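Local coordinates for hypothetical conserved protein, GK1056 (Geobacillus kaustophilus, PDB 2QYH) that is of unknown function but, as a haloacid dehalogenase-like hydrolase, probably acts as a magnesium-dependent phosphatase, at residues Gly44-Met49 with Val102-Glu107; Arg88-Glu93 with Arg160-Phe165; Ile143-Leu148 with Asp176-Gly181. All coordinates share one frame; numbering follows the deposited sequence.

Interaction 1 joins the loop after strand 38-42 of the core to strand 101-104 of the cap. Interactions 2 and 3 lie within the cap. The centres of interactions 1 and 3 are about 11 Å apart, and their strands are neighbours: Val102 O lies 2.8 Å from Leu147 N, a probable hydrogen bond. Interactions 2 and 3, also about 11 Å apart by their centres, meet where Phe165 CG packs on Val177 CG1. Interactions 1 and 2 are about 20 Å apart by their centres, yet Phe103 CE1 lies 3.6 Å from Thr91 OG1. Glycerol, probably from the crystallisation liquor, lies about 3 Å (nearest atoms) from the side chain of Met49 and likewise from that of Asp176, which may mark a pocket between core and cap.

Interaction 1: Gly44-Met49 with Val102-Glu107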
ATOM      1  N   GLY D  44     -12.331  -9.390   1.211  1.00 29.20           N
ATOM      2  CA  GLY D  44     -13.519  -8.641   0.860  1.00 30.20           C
ATOM      3  C   GLY D  44     -13.128  -7.244   0.409  1.00 31.20           C
ATOM      4  O   GLY D  44     -13.957  -6.485  -0.094  1.00 31.20           O
ATOM      5  N   ARG D  45     -11.850  -6.917   0.580  1.00 32.24           N
ATOM      6  CA  ARG D  45     -11.327  -5.605   0.213  1.00 33.24           C
ATOM      7  C   ARG D  45     -11.267  -5.345  -1.282  1.00 32.24           C
ATOM      8  O   ARG D  45     -11.361  -6.262  -2.102  1.00 32.24           O
ATOM      9  CB  ARG D  45      -9.921  -5.421   0.774  1.00 41.73           C
ATOM     10  CG  ARG D  45      -9.818  -5.588   2.257  1.00 43.73           C
ATOM     11  CD  ARG D  45      -8.404  -5.330   2.696  1.00 47.73           C
ATOM     12  NE  ARG D  45      -8.228  -5.536   4.129  1.00 49.73           N
ATOM     13  CZ  ARG D  45      -7.105  -5.261   4.782  1.00 51.73           C
ATOM     14  NH1 ARG D  45      -6.054  -4.766   4.133  1.00 49.73           N
ATOM     15  NH2 ARG D  45      -7.040  -5.475   6.085  1.00 52.73           N
ATOM     16  N   ALA D  46     -11.103  -4.071  -1.619  1.00 27.81           N
ATOM     17  CA  ALA D  46     -10.983  -3.640  -3.004  1.00 27.81           C
ATOM     18  C   ALA D  46      -9.518  -3.826  -3.385  1.00 28.81           C
ATOM     19  O   ALA D  46      -8.632  -3.705  -2.544  1.00 28.81           O
ATOM     20  CB  ALA D  46     -11.360  -2.178  -3.124  1.00 15.85           C
ATOM     21  N   PRO D  47      -9.242  -4.131  -4.654  1.00 38.14           N
ATOM     22  CA  PRO D  47      -7.845  -4.313  -5.055  1.00 38.14           C
ATOM     23  C   PRO D  47      -6.904  -3.216  -4.529  1.00 39.14           C
ATOM     24  O   PRO D  47      -5.863  -3.513  -3.939  1.00 40.14           O
ATOM     25  CB  PRO D  47      -7.931  -4.329  -6.574  1.00 34.90           C
ATOM     26  CG  PRO D  47      -9.249  -5.028  -6.811  1.00 34.90           C
ATOM     27  CD  PRO D  47     -10.163  -4.388  -5.775  1.00 34.90           C
ATOM     28  N   PHE D  48      -7.281  -1.955  -4.724  1.00 32.08           N
ATOM     29  CA  PHE D  48      -6.453  -0.839  -4.287  1.00 32.08           C
ATOM     30  C   PHE D  48      -6.271  -0.727  -2.782  1.00 32.08           C
ATOM     31  O   PHE D  48      -5.495   0.102  -2.313  1.00 31.08           O
ATOM     32  CB  PHE D  48      -6.997   0.493  -4.826  1.00 33.27           C
ATOM     33  CG  PHE D  48      -8.352   0.872  -4.293  1.00 33.27           C
ATOM     34  CD1 PHE D  48      -9.510   0.558  -5.001  1.00 34.27           C
ATOM     35  CD2 PHE D  48      -8.473   1.545  -3.079  1.00 35.27           C
ATOM     36  CE1 PHE D  48     -10.772   0.912  -4.506  1.00 34.27           C
ATOM     37  CE2 PHE D  48      -9.732   1.903  -2.574  1.00 34.27           C
ATOM     38  CZ  PHE D  48     -10.880   1.585  -3.289  1.00 34.27           C
HETATM   39  N   MSE D  49      -6.974  -1.555  -2.019  1.00 36.82           N
HETATM   40  CA  MSE D  49      -6.865  -1.508  -0.566  1.00 36.82           C
HETATM   41  C   MSE D  49      -5.823  -2.461  -0.001  1.00 36.82           C
HETATM   42  O   MSE D  49      -5.663  -2.553   1.217  1.00 50.80           O
HETATM   43  CB  MSE D  49      -8.220  -1.798   0.078  1.00 61.39           C
HETATM   44  CG  MSE D  49      -9.132  -0.591   0.172  1.00 61.39           C
HETATM   45 SE   MSE D  49     -10.913  -1.047   0.780  1.00 61.39          SE
HETATM   46  CE  MSE D  49     -10.512  -1.700   2.561  1.00 61.39           C
ATOM     47  N   VAL D 102     -20.992   4.843  -1.168  1.00 45.80           N
ATOM     48  CA  VAL D 102     -19.671   5.000  -1.745  1.00 43.80           C
ATOM     49  C   VAL D 102     -19.592   3.887  -2.773  1.00 42.80           C
ATOM     50  O   VAL D 102     -19.889   2.733  -2.467  1.00 42.80           O
ATOM     51  CB  VAL D 102     -18.549   4.861  -0.689  1.00 39.44           C
ATOM     52  CG1 VAL D 102     -17.210   4.605  -1.370  1.00 38.44           C
ATOM     53  CG2 VAL D 102     -18.463   6.148   0.135  1.00 38.44           C
ATOM     54  N   PHE D 103     -19.238   4.258  -4.000  1.00 37.38           N
ATOM     55  CA  PHE D 103     -19.119   3.311  -5.104  1.00 37.38           C
ATOM     56  C   PHE D 103     -17.662   2.898  -5.259  1.00 35.38           C
ATOM     57  O   PHE D 103     -16.777   3.749  -5.331  1.00 36.38           O
ATOM     58  CB  PHE D 103     -19.618   3.958  -6.390  1.00 48.18           C
ATOM     59  CG  PHE D 103     -20.928   4.650  -6.231  1.00 50.18           C
ATOM     60  CD1 PHE D 103     -22.085   3.923  -5.969  1.00 52.18           C
ATOM     61  CD2 PHE D 103     -21.004   6.039  -6.294  1.00 51.18           C
ATOM     62  CE1 PHE D 103     -23.305   4.573  -5.765  1.00 53.18           C
ATOM     63  CE2 PHE D 103     -22.214   6.700  -6.094  1.00 51.18           C
ATOM     64  CZ  PHE D 103     -23.369   5.964  -5.827  1.00 52.18           C
HETATM   65  N   MSE D 104     -17.431   1.587  -5.317  1.00 30.03           N
HETATM   66  CA  MSE D 104     -16.087   1.025  -5.433  1.00 30.03           C
HETATM   67  C   MSE D 104     -15.848   0.158  -6.666  1.00 30.03           C
HETATM   68  O   MSE D 104     -16.668  -0.697  -7.011  1.00 37.49           O
HETATM   69  CB  MSE D 104     -15.786   0.169  -4.211  1.00 57.34           C
HETATM   70  CG  MSE D 104     -16.031   0.837  -2.890  1.00 57.34           C
HETATM   71 SE   MSE D 104     -16.080  -0.485  -1.482  1.00 57.34          SE
HETATM   72  CE  MSE D 104     -14.201  -0.921  -1.393  1.00 57.34           C
ATOM     73  N   ASP D 105     -14.726   0.390  -7.342  1.00 27.34           N
ATOM     74  CA  ASP D 105     -14.351  -0.443  -8.475  1.00 28.34           C
ATOM     75  C   ASP D 105     -12.924  -0.898  -8.185  1.00 28.34           C
ATOM     76  O   ASP D 105     -12.437  -0.700  -7.078  1.00 28.34           O
ATOM     77  CB  ASP D 105     -14.476   0.296  -9.822  1.00 41.24           C
ATOM     78  CG  ASP D 105     -13.479   1.421  -9.994  1.00 42.24           C
ATOM     79  OD1 ASP D 105     -12.589   1.605  -9.139  1.00 43.24           O
ATOM     80  OD2 ASP D 105     -13.595   2.126 -11.020  1.00 43.24           O
ATOM     81  N   ALA D 106     -12.252  -1.503  -9.150  1.00 30.54           N
ATOM     82  CA  ALA D 106     -10.908  -1.996  -8.903  1.00 31.54           C
ATOM     83  C   ALA D 106      -9.830  -0.932  -8.687  1.00 32.54           C
ATOM     84  O   ALA D 106      -8.855  -1.173  -7.966  1.00 32.54           O
ATOM     85  CB  ALA D 106     -10.498  -2.930 -10.027  1.00 28.32           C
ATOM     86  N   GLU D 107      -9.997   0.240  -9.293  1.00 34.65           N
ATOM     87  CA  GLU D 107      -8.997   1.301  -9.166  1.00 35.65           C
ATOM     88  C   GLU D 107      -9.282   2.317  -8.080  1.00 35.65           C
ATOM     89  O   GLU D 107      -8.395   2.669  -7.301  1.00 35.65           O
ATOM     90  CB  GLU D 107      -8.835   2.064 -10.488  1.00 61.77           C
ATOM     91  CG  GLU D 107      -8.128   1.323 -11.608  1.00 65.77           C
ATOM     92  CD  GLU D 107      -8.899   0.115 -12.099  1.00 71.77           C
ATOM     93  OE1 GLU D 107     -10.116   0.249 -12.361  1.00 71.77           O
ATOM     94  OE2 GLU D 107      -8.284  -0.966 -12.233  1.00 72.77           O
TER
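Phe48 turns one edge of its ring toward the backbone of Asp105 to Glu107. Its CG sits between the backbone N and the carbonyl carbon (chi1 65°). The CD1 and CE1 edge of the ring meets the backbone oxygens. CE1 lies 3.5 Å from Asp105 O, which is in the plane of the ring. CD1 is also 3.5 Å from Ala106 O, again near the ring plane. Glu107 O approaches CD1 obliquely. Three carbonyl oxygens thus lie near CD1 and CE1, two of them close to the ring plane.

Pro47 packs beside this group. Its CB touches Ala106 O at 3.6 Å, and its CG meets Ala106 CB at 4.0 Å.

Next to these, Met104 meets Ala46 and Met49; both methionines are selenomethionines. Met104 CG is anti to its carbonyl carbon, and the chain bends at chi3 (73°). Its terminal CE reaches Ala46 CB at 3.6 Å. The same CE lies 3.9 Å from SE of Met49, and the two side chains cross at about a right angle.

No hydrogen bond joins the two segments. Asp105 is engaged elsewhere: OD1 takes a hydrogen bond from Lys108 N, and OD2 is bonded to Tyr137 OH. Lys55 of the second subunit makes a cation-pi contact with Phe48 and a hydrogen bond to Glu107 O. Next to the contact, Arg45 forms a salt bridge with Asp11, part of what looks like the HAD-type DxDx(T/V) motif.

The contact mixes apolar packing with carbonyl oxygens at the ring edge, where weak C-H...O attraction probably contributes. Such a surface has no hydrogen bonds between its two sides, so core and cap probably meet here through shape and weak electrostatics.

Interaction 2: Arg88-Glu93 with Arg160-Phe165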
ATOM      1  N   ARG D  88     -28.624   2.217  -9.105  1.00 53.08           N
ATOM      2  CA  ARG D  88     -29.290   3.510  -9.246  1.00 53.08           C
ATOM      3  C   ARG D  88     -30.477   3.651  -8.289  1.00 53.08           C
ATOM      4  O   ARG D  88     -30.623   4.681  -7.632  1.00 53.08           O
ATOM      5  CB  ARG D  88     -29.771   3.709 -10.681  1.00 55.42           C
ATOM      6  CG  ARG D  88     -30.345   5.087 -10.928  1.00 55.42           C
ATOM      7  CD  ARG D  88     -30.848   5.253 -12.351  1.00 57.42           C
ATOM      8  NE  ARG D  88     -29.833   4.905 -13.341  1.00 59.42           N
ATOM      9  CZ  ARG D  88     -29.828   3.768 -14.033  1.00 60.42           C
ATOM     10  NH1 ARG D  88     -30.790   2.869 -13.842  1.00 60.42           N
ATOM     11  NH2 ARG D  88     -28.863   3.526 -14.916  1.00 60.42           N
ATOM     12  N   ALA D  89     -31.318   2.622  -8.212  1.00 50.18           N
ATOM     13  CA  ALA D  89     -32.483   2.643  -7.323  1.00 50.18           C
ATOM     14  C   ALA D  89     -32.066   2.796  -5.861  1.00 51.18           C
ATOM     15  O   ALA D  89     -32.610   3.631  -5.134  1.00 51.18           O
ATOM     16  CB  ALA D  89     -33.309   1.360  -7.493  1.00 20.63           C
ATOM     17  N   LEU D  90     -31.103   1.981  -5.437  1.00 47.37           N
ATOM     18  CA  LEU D  90     -30.606   2.014  -4.067  1.00 47.37           C
ATOM     19  C   LEU D  90     -30.081   3.407  -3.718  1.00 48.37           C
ATOM     20  O   LEU D  90     -30.307   3.902  -2.617  1.00 47.37           O
ATOM     21  CB  LEU D  90     -29.482   0.989  -3.889  1.00 63.19           C
ATOM     22  CG  LEU D  90     -29.345   0.319  -2.517  1.00 63.19           C
ATOM     23  CD1 LEU D  90     -28.083  -0.522  -2.495  1.00 63.19           C
ATOM     24  CD2 LEU D  90     -29.300   1.356  -1.413  1.00 63.19           C
ATOM     25  N   THR D  91     -29.381   4.031  -4.660  1.00 49.50           N
ATOM     26  CA  THR D  91     -28.821   5.359  -4.436  1.00 50.50           C
ATOM     27  C   THR D  91     -29.926   6.399  -4.256  1.00 51.50           C
ATOM     28  O   THR D  91     -29.892   7.208  -3.321  1.00 50.50           O
ATOM     29  CB  THR D  91     -27.916   5.794  -5.615  1.00 58.30           C
ATOM     30  OG1 THR D  91     -26.936   4.782  -5.865  1.00 59.30           O
ATOM     31  CG2 THR D  91     -27.197   7.096  -5.282  1.00 58.30           C
ATOM     32  N   GLU D  92     -30.908   6.373  -5.151  1.00 50.87           N
ATOM     33  CA  GLU D  92     -32.006   7.325  -5.074  1.00 51.87           C
ATOM     34  C   GLU D  92     -32.821   7.129  -3.809  1.00 51.87           C
ATOM     35  O   GLU D  92     -33.068   8.084  -3.075  1.00 51.87           O
ATOM     36  CB  GLU D  92     -32.890   7.216  -6.315  1.00 87.02           C
ATOM     37  CG  GLU D  92     -32.301   7.940  -7.518  1.00 89.02           C
ATOM     38  CD  GLU D  92     -32.995   7.593  -8.821  1.00 92.02           C
ATOM     39  OE1 GLU D  92     -34.244   7.612  -8.855  1.00 93.02           O
ATOM     40  OE2 GLU D  92     -32.289   7.310  -9.813  1.00 93.02           O
ATOM     41  N   GLU D  93     -33.222   5.892  -3.541  1.00 58.01           N
ATOM     42  CA  GLU D  93     -34.005   5.613  -2.345  1.00 58.01           C
ATOM     43  C   GLU D  93     -33.237   6.014  -1.082  1.00 59.01           C
ATOM     44  O   GLU D  93     -33.787   6.670  -0.196  1.00 59.01           O
ATOM     45  CB  GLU D  93     -34.393   4.130  -2.287  1.00 61.32           C
ATOM     46  CG  GLU D  93     -35.193   3.755  -1.040  1.00 61.32           C
ATOM     47  CD  GLU D  93     -35.769   2.350  -1.095  1.00 62.32           C
ATOM     48  OE1 GLU D  93     -36.189   1.839  -0.031  1.00 62.32           O
ATOM     49  OE2 GLU D  93     -35.812   1.758  -2.194  1.00 61.32           O
ATOM     50  N   ARG D 160     -34.890  -5.297   2.838  1.00 46.36           N
ATOM     51  CA  ARG D 160     -36.181  -5.761   2.334  1.00 47.36           C
ATOM     52  C   ARG D 160     -36.490  -5.379   0.884  1.00 46.36           C
ATOM     53  O   ARG D 160     -36.984  -6.204   0.115  1.00 45.36           O
ATOM     54  CB  ARG D 160     -37.295  -5.210   3.222  1.00 80.31           C
ATOM     55  CG  ARG D 160     -38.408  -6.187   3.546  1.00 83.31           C
ATOM     56  CD  ARG D 160     -38.024  -7.068   4.722  1.00 84.31           C
ATOM     57  NE  ARG D 160     -37.101  -8.134   4.348  1.00 84.90           N
ATOM     58  CZ  ARG D 160     -36.360  -8.816   5.216  1.00 84.90           C
ATOM     59  NH1 ARG D 160     -36.424  -8.538   6.513  1.00 84.90           N
ATOM     60  NH2 ARG D 160     -35.564  -9.785   4.788  1.00 84.90           N
ATOM     61  N   ASN D 161     -36.210  -4.133   0.512  1.00 48.84           N
ATOM     62  CA  ASN D 161     -36.504  -3.670  -0.840  1.00 48.84           C
ATOM     63  C   ASN D 161     -35.487  -4.067  -1.892  1.00 47.84           C
ATOM     64  O   ASN D 161     -35.743  -3.917  -3.086  1.00 47.84           O
ATOM     65  CB  ASN D 161     -36.659  -2.147  -0.871  1.00 67.78           C
ATOM     66  CG  ASN D 161     -37.752  -1.650   0.055  1.00 67.78           C
ATOM     67  OD1 ASN D 161     -38.787  -2.298   0.222  1.00 64.78           O
ATOM     68  ND2 ASN D 161     -37.532  -0.483   0.652  1.00 67.78           N
ATOM     69  N   TYR D 162     -34.336  -4.573  -1.462  1.00 57.30           N
ATOM     70  CA  TYR D 162     -33.301  -4.953  -2.414  1.00 56.30           C
ATOM     71  C   TYR D 162     -32.724  -6.326  -2.158  1.00 56.30           C
ATOM     72  O   TYR D 162     -31.581  -6.461  -1.726  1.00 56.30           O
ATOM     73  CB  TYR D 162     -32.187  -3.912  -2.402  1.00 49.08           C
ATOM     74  CG  TYR D 162     -32.651  -2.559  -2.878  1.00 48.08           C
ATOM     75  CD1 TYR D 162     -32.617  -2.226  -4.232  1.00 48.08           C
ATOM     76  CD2 TYR D 162     -33.156  -1.622  -1.977  1.00 48.08           C
ATOM     77  CE1 TYR D 162     -33.071  -0.992  -4.677  1.00 49.08           C
ATOM     78  CE2 TYR D 162     -33.616  -0.388  -2.408  1.00 48.08           C
ATOM     79  CZ  TYR D 162     -33.569  -0.078  -3.758  1.00 49.08           C
ATOM     80  OH  TYR D 162     -34.003   1.156  -4.182  1.00 49.08           O
ATOM     81  N   PRO D 163     -33.518  -7.372  -2.415  1.00 55.18           N
ATOM     82  CA  PRO D 163     -33.063  -8.748  -2.209  1.00 54.18           C
ATOM     83  C   PRO D 163     -31.966  -9.162  -3.191  1.00 53.18           C
ATOM     84  O   PRO D 163     -31.382 -10.235  -3.051  1.00 54.18           O
ATOM     85  CB  PRO D 163     -34.346  -9.563  -2.375  1.00 45.25           C
ATOM     86  CG  PRO D 163     -35.146  -8.732  -3.349  1.00 45.25           C
ATOM     87  CD  PRO D 163     -34.938  -7.341  -2.811  1.00 46.25           C
ATOM     88  N   GLU D 164     -31.693  -8.317  -4.186  1.00 51.44           N
ATOM     89  CA  GLU D 164     -30.647  -8.617  -5.160  1.00 51.44           C
ATOM     90  C   GLU D 164     -29.275  -8.231  -4.615  1.00 50.44           C
ATOM     91  O   GLU D 164     -28.240  -8.533  -5.217  1.00 50.44           O
ATOM     92  CB  GLU D 164     -30.904  -7.908  -6.496  1.00 52.11           C
ATOM     93  CG  GLU D 164     -31.591  -6.570  -6.390  1.00 53.11           C
ATOM     94  CD  GLU D 164     -33.095  -6.709  -6.284  1.00 55.11           C
ATOM     95  OE1 GLU D 164     -33.697  -7.270  -7.223  1.00 54.11           O
ATOM     96  OE2 GLU D 164     -33.670  -6.260  -5.270  1.00 57.11           O
ATOM     97  N   PHE D 165     -29.276  -7.554  -3.472  1.00 40.40           N
ATOM     98  CA  PHE D 165     -28.036  -7.163  -2.815  1.00 38.40           C
ATOM     99  C   PHE D 165     -27.995  -7.823  -1.440  1.00 38.40           C
ATOM    100  O   PHE D 165     -29.014  -8.299  -0.944  1.00 39.40           O
ATOM    101  CB  PHE D 165     -27.955  -5.649  -2.619  1.00 36.58           C
ATOM    102  CG  PHE D 165     -27.825  -4.869  -3.888  1.00 35.58           C
ATOM    103  CD1 PHE D 165     -27.029  -5.331  -4.930  1.00 34.58           C
ATOM    104  CD2 PHE D 165     -28.462  -3.640  -4.026  1.00 33.58           C
ATOM    105  CE1 PHE D 165     -26.867  -4.580  -6.094  1.00 34.58           C
ATOM    106  CE2 PHE D 165     -28.306  -2.884  -5.179  1.00 33.58           C
ATOM    107  CZ  PHE D 165     -27.504  -3.358  -6.218  1.00 34.58           C
TER
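Glu93 leans from helix 84-96 to the phenol of Tyr162 and the amide of Asn161. Its CB lies 3.5 Å from Tyr162 OH. CG is anti to the backbone N (chi1 179°), and the chain runs extended beyond it. CD comes to 3.7 Å from Tyr162 CE2. The carboxylate then divides its two oxygens between two partners. OE1 accepts a hydrogen bond from Asn161 ND2 at 2.8 Å, using its syn lone pair. That bond is bent, with an angle of 135° at the hydrogen. OE2 accepts a hydrogen bond from Tyr162 OH, also 2.8 Å long. The hydroxyl reaches OE2 on the anti side and lies 34° out of the carboxylate plane. Two donors on different oxygens probably limit rotation of the carboxylate.

The Tyr162 ring is held by apolar neighbours as well. Leu90 CG stands over the centre of one face, 4.2 Å from the ring centroid, in a CH-pi contact. Ala89 CB is at the edge, in the ring plane, 3.7 Å from CE1. Leu90 also extends CD1 to Phe165 CD2, at 3.5 Å. Phe165 further touches Lys86 and Val87 of helix 84-96.

Tyr162 is the first residue to leave helical geometry after helix 156-161. It starts a type I beta turn that ends at Phe165, where the next strand begins. The contact thus ties a helix to the turn between another helix and a strand. Helix 84-96 also packs on strand 101-104 through Thr91, an arrangement consistent with the alpha/beta cap of Cof-type HAD hydrolases.

Interaction 3: Ile143-Leu148 with Asp176-Gly181; sequences IYQALL and DVLPAG
Ala146 and Val177 are the hydrogen-bonded pair of two adjacent antiparallel strands in the sheet of the cap. Ala146 N donates to Val177 O at 3.2 Å. Val177 N returns a bond to Ala146 O at 2.8 Å. On the face these two residues share, Ala146 CB meets Val177 CB at 4.0 Å. Val177 CG2 also touches Leu148 CB, at the same distance.

The next pair, Leu147 with Asp176, is non-hydrogen-bonded and puts its side chains on the other face. They lie side by side and point the same way. Leu147 CD2 approaches Asp176 OD1, while Asp176 OD2 is hydrogen-bonded to a bound glycerol. Trp170 touches both side chains.

The strands run at 144° to each other. Strand 145-148 is the middle one of five in the antiparallel sheet, with 174-179 beside it, as suits the cap of a Cof-type HAD hydrolase. Next to strand 101-104, Tyr144 and Gln145 together stand opposite Met104, a classic beta bulge.

Gln145 lies alongside Leu178, and the two point the same way. Its CG is anti to the backbone N (chi1 -173°) and rests 3.5 Å from Val177 O. Its CD touches Leu178 CD2 at 3.6 Å. An alanine here would probably leave Leu178 CD2 without this neighbour and open a gap beside Val177 O. Phe65 and Asn66, from a loop of the core, touch the Gln145 side chain too.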
ATOM      1  N   ILE D 143     -19.161  -1.124 -11.072  1.00 40.60           N
ATOM      2  CA  ILE D 143     -18.988  -1.082  -9.632  1.00 38.60           C
ATOM      3  C   ILE D 143     -19.063  -2.520  -9.157  1.00 37.60           C
ATOM      4  O   ILE D 143     -19.956  -3.261  -9.563  1.00 37.60           O
ATOM      5  CB  ILE D 143     -20.102  -0.250  -8.980  1.00 39.37           C
ATOM      6  CG1 ILE D 143     -20.058   1.172  -9.536  1.00 40.37           C
ATOM      7  CG2 ILE D 143     -19.953  -0.251  -7.477  1.00 40.37           C
ATOM      8  CD1 ILE D 143     -18.707   1.832  -9.426  1.00 40.37           C
ATOM      9  N   TYR D 144     -18.128  -2.931  -8.309  1.00 32.42           N
ATOM     10  CA  TYR D 144     -18.125  -4.307  -7.829  1.00 31.42           C
ATOM     11  C   TYR D 144     -18.648  -4.443  -6.415  1.00 31.42           C
ATOM     12  O   TYR D 144     -18.988  -5.542  -5.968  1.00 30.42           O
ATOM     13  CB  TYR D 144     -16.719  -4.894  -7.917  1.00 34.99           C
ATOM     14  CG  TYR D 144     -16.197  -4.946  -9.328  1.00 33.99           C
ATOM     15  CD1 TYR D 144     -15.276  -4.004  -9.790  1.00 33.99           C
ATOM     16  CD2 TYR D 144     -16.660  -5.909 -10.222  1.00 32.99           C
ATOM     17  CE1 TYR D 144     -14.832  -4.021 -11.110  1.00 32.99           C
ATOM     18  CE2 TYR D 144     -16.226  -5.934 -11.545  1.00 32.99           C
ATOM     19  CZ  TYR D 144     -15.314  -4.989 -11.983  1.00 33.99           C
ATOM     20  OH  TYR D 144     -14.895  -5.016 -13.293  1.00 33.99           O
ATOM     21  N   GLN D 145     -18.735  -3.320  -5.721  1.00 30.31           N
ATOM     22  CA  GLN D 145     -19.203  -3.326  -4.351  1.00 31.31           C
ATOM     23  C   GLN D 145     -19.458  -1.880  -3.970  1.00 31.31           C
ATOM     24  O   GLN D 145     -18.865  -0.964  -4.546  1.00 31.31           O
ATOM     25  CB  GLN D 145     -18.129  -3.947  -3.457  1.00 36.72           C
ATOM     26  CG  GLN D 145     -18.532  -4.186  -2.026  1.00 36.72           C
ATOM     27  CD  GLN D 145     -17.517  -5.041  -1.288  1.00 38.72           C
ATOM     28  OE1 GLN D 145     -17.255  -6.185  -1.678  1.00 38.72           O
ATOM     29  NE2 GLN D 145     -16.937  -4.494  -0.218  1.00 39.72           N
ATOM     30  N   ALA D 146     -20.354  -1.667  -3.016  1.00 38.39           N
ATOM     31  CA  ALA D 146     -20.663  -0.314  -2.592  1.00 38.39           C
ATOM     32  C   ALA D 146     -20.789  -0.270  -1.087  1.00 39.39           C
ATOM     33  O   ALA D 146     -20.791  -1.308  -0.420  1.00 39.39           O
ATOM     34  CB  ALA D 146     -21.957   0.167  -3.253  1.00 23.70           C
ATOM     35  N   LEU D 147     -20.884   0.946  -0.562  1.00 42.59           N
ATOM     36  CA  LEU D 147     -21.015   1.156   0.868  1.00 43.59           C
ATOM     37  C   LEU D 147     -22.230   2.025   1.134  1.00 43.59           C
ATOM     38  O   LEU D 147     -22.404   3.074   0.509  1.00 44.59           O
ATOM     39  CB  LEU D 147     -19.764   1.841   1.412  1.00 44.40           C
ATOM     40  CG  LEU D 147     -18.470   1.027   1.432  1.00 44.40           C
ATOM     41  CD1 LEU D 147     -17.297   1.953   1.677  1.00 43.40           C
ATOM     42  CD2 LEU D 147     -18.546  -0.045   2.515  1.00 44.40           C
ATOM     43  N   LEU D 148     -23.079   1.570   2.049  1.00 39.24           N
ATOM     44  CA  LEU D 148     -24.273   2.316   2.424  1.00 40.24           C
ATOM     45  C   LEU D 148     -24.023   2.844   3.818  1.00 41.24           C
ATOM     46  O   LEU D 148     -23.645   2.086   4.715  1.00 41.24           O
ATOM     47  CB  LEU D 148     -25.503   1.409   2.443  1.00 41.59           C
ATOM     48  CG  LEU D 148     -26.804   2.065   2.916  1.00 41.59           C
ATOM     49  CD1 LEU D 148     -27.211   3.166   1.949  1.00 41.59           C
ATOM     50  CD2 LEU D 148     -27.893   1.020   3.005  1.00 42.59           C
ATOM     51  N   ASP D 176     -21.598  -3.012   4.070  1.00 38.36           N
ATOM     52  CA  ASP D 176     -21.200  -3.369   2.706  1.00 38.36           C
ATOM     53  C   ASP D 176     -22.381  -3.782   1.859  1.00 38.36           C
ATOM     54  O   ASP D 176     -23.337  -4.378   2.350  1.00 38.36           O
ATOM     55  CB  ASP D 176     -20.204  -4.532   2.693  1.00 43.31           C
ATOM     56  CG  ASP D 176     -18.858  -4.155   3.243  1.00 44.31           C
ATOM     57  OD1 ASP D 176     -18.317  -3.106   2.833  1.00 47.31           O
ATOM     58  OD2 ASP D 176     -18.338  -4.918   4.081  1.00 46.31           O
ATOM     59  N   VAL D 177     -22.294  -3.477   0.573  1.00 35.82           N
ATOM     60  CA  VAL D 177     -23.341  -3.831  -0.367  1.00 35.82           C
ATOM     61  C   VAL D 177     -22.746  -4.763  -1.427  1.00 35.82           C
ATOM     62  O   VAL D 177     -22.001  -4.324  -2.304  1.00 35.82           O
ATOM     63  CB  VAL D 177     -23.919  -2.566  -1.049  1.00 29.81           C
ATOM     64  CG1 VAL D 177     -25.042  -2.950  -2.006  1.00 29.81           C
ATOM     65  CG2 VAL D 177     -24.418  -1.597   0.001  1.00 29.81           C
ATOM     66  N   LEU D 178     -23.056  -6.052  -1.331  1.00 45.12           N
ATOM     67  CA  LEU D 178     -22.548  -7.020  -2.300  1.00 45.12           C
ATOM     68  C   LEU D 178     -23.737  -7.623  -3.030  1.00 45.12           C
ATOM     69  O   LEU D 178     -24.880  -7.466  -2.605  1.00 45.12           O
ATOM     70  CB  LEU D 178     -21.765  -8.156  -1.613  1.00 33.05           C
ATOM     71  CG  LEU D 178     -21.243  -8.060  -0.174  1.00 34.05           C
ATOM     72  CD1 LEU D 178     -20.474  -9.338   0.148  1.00 33.05           C
ATOM     73  CD2 LEU D 178     -20.348  -6.845   0.012  1.00 33.05           C
ATOM     74  N   PRO D 179     -23.488  -8.317  -4.146  1.00 40.08           N
ATOM     75  CA  PRO D 179     -24.623  -8.910  -4.851  1.00 40.08           C
ATOM     76  C   PRO D 179     -25.034 -10.168  -4.102  1.00 40.08           C
ATOM     77  O   PRO D 179     -24.183 -10.906  -3.607  1.00 40.08           O
ATOM     78  CB  PRO D 179     -24.043  -9.223  -6.221  1.00 33.80           C
ATOM     79  CG  PRO D 179     -22.636  -9.621  -5.885  1.00 33.80           C
ATOM     80  CD  PRO D 179     -22.228  -8.566  -4.869  1.00 33.80           C
ATOM     81  N   ALA D 180     -26.333 -10.405  -3.992  1.00 45.95           N
ATOM     82  CA  ALA D 180     -26.778 -11.607  -3.308  1.00 45.95           C
ATOM     83  C   ALA D 180     -26.144 -12.771  -4.056  1.00 45.95           C
ATOM     84  O   ALA D 180     -26.161 -12.816  -5.288  1.00 45.95           O
ATOM     85  CB  ALA D 180     -28.291 -11.714  -3.351  1.00 46.40           C
ATOM     86  N   GLY D 181     -25.559 -13.697  -3.311  1.00 31.34           N
ATOM     87  CA  GLY D 181     -24.938 -14.840  -3.948  1.00 31.34           C
ATOM     88  C   GLY D 181     -23.438 -14.698  -4.030  1.00 31.34           C
ATOM     89  O   GLY D 181     -22.751 -15.649  -4.375  1.00 31.34           O
TER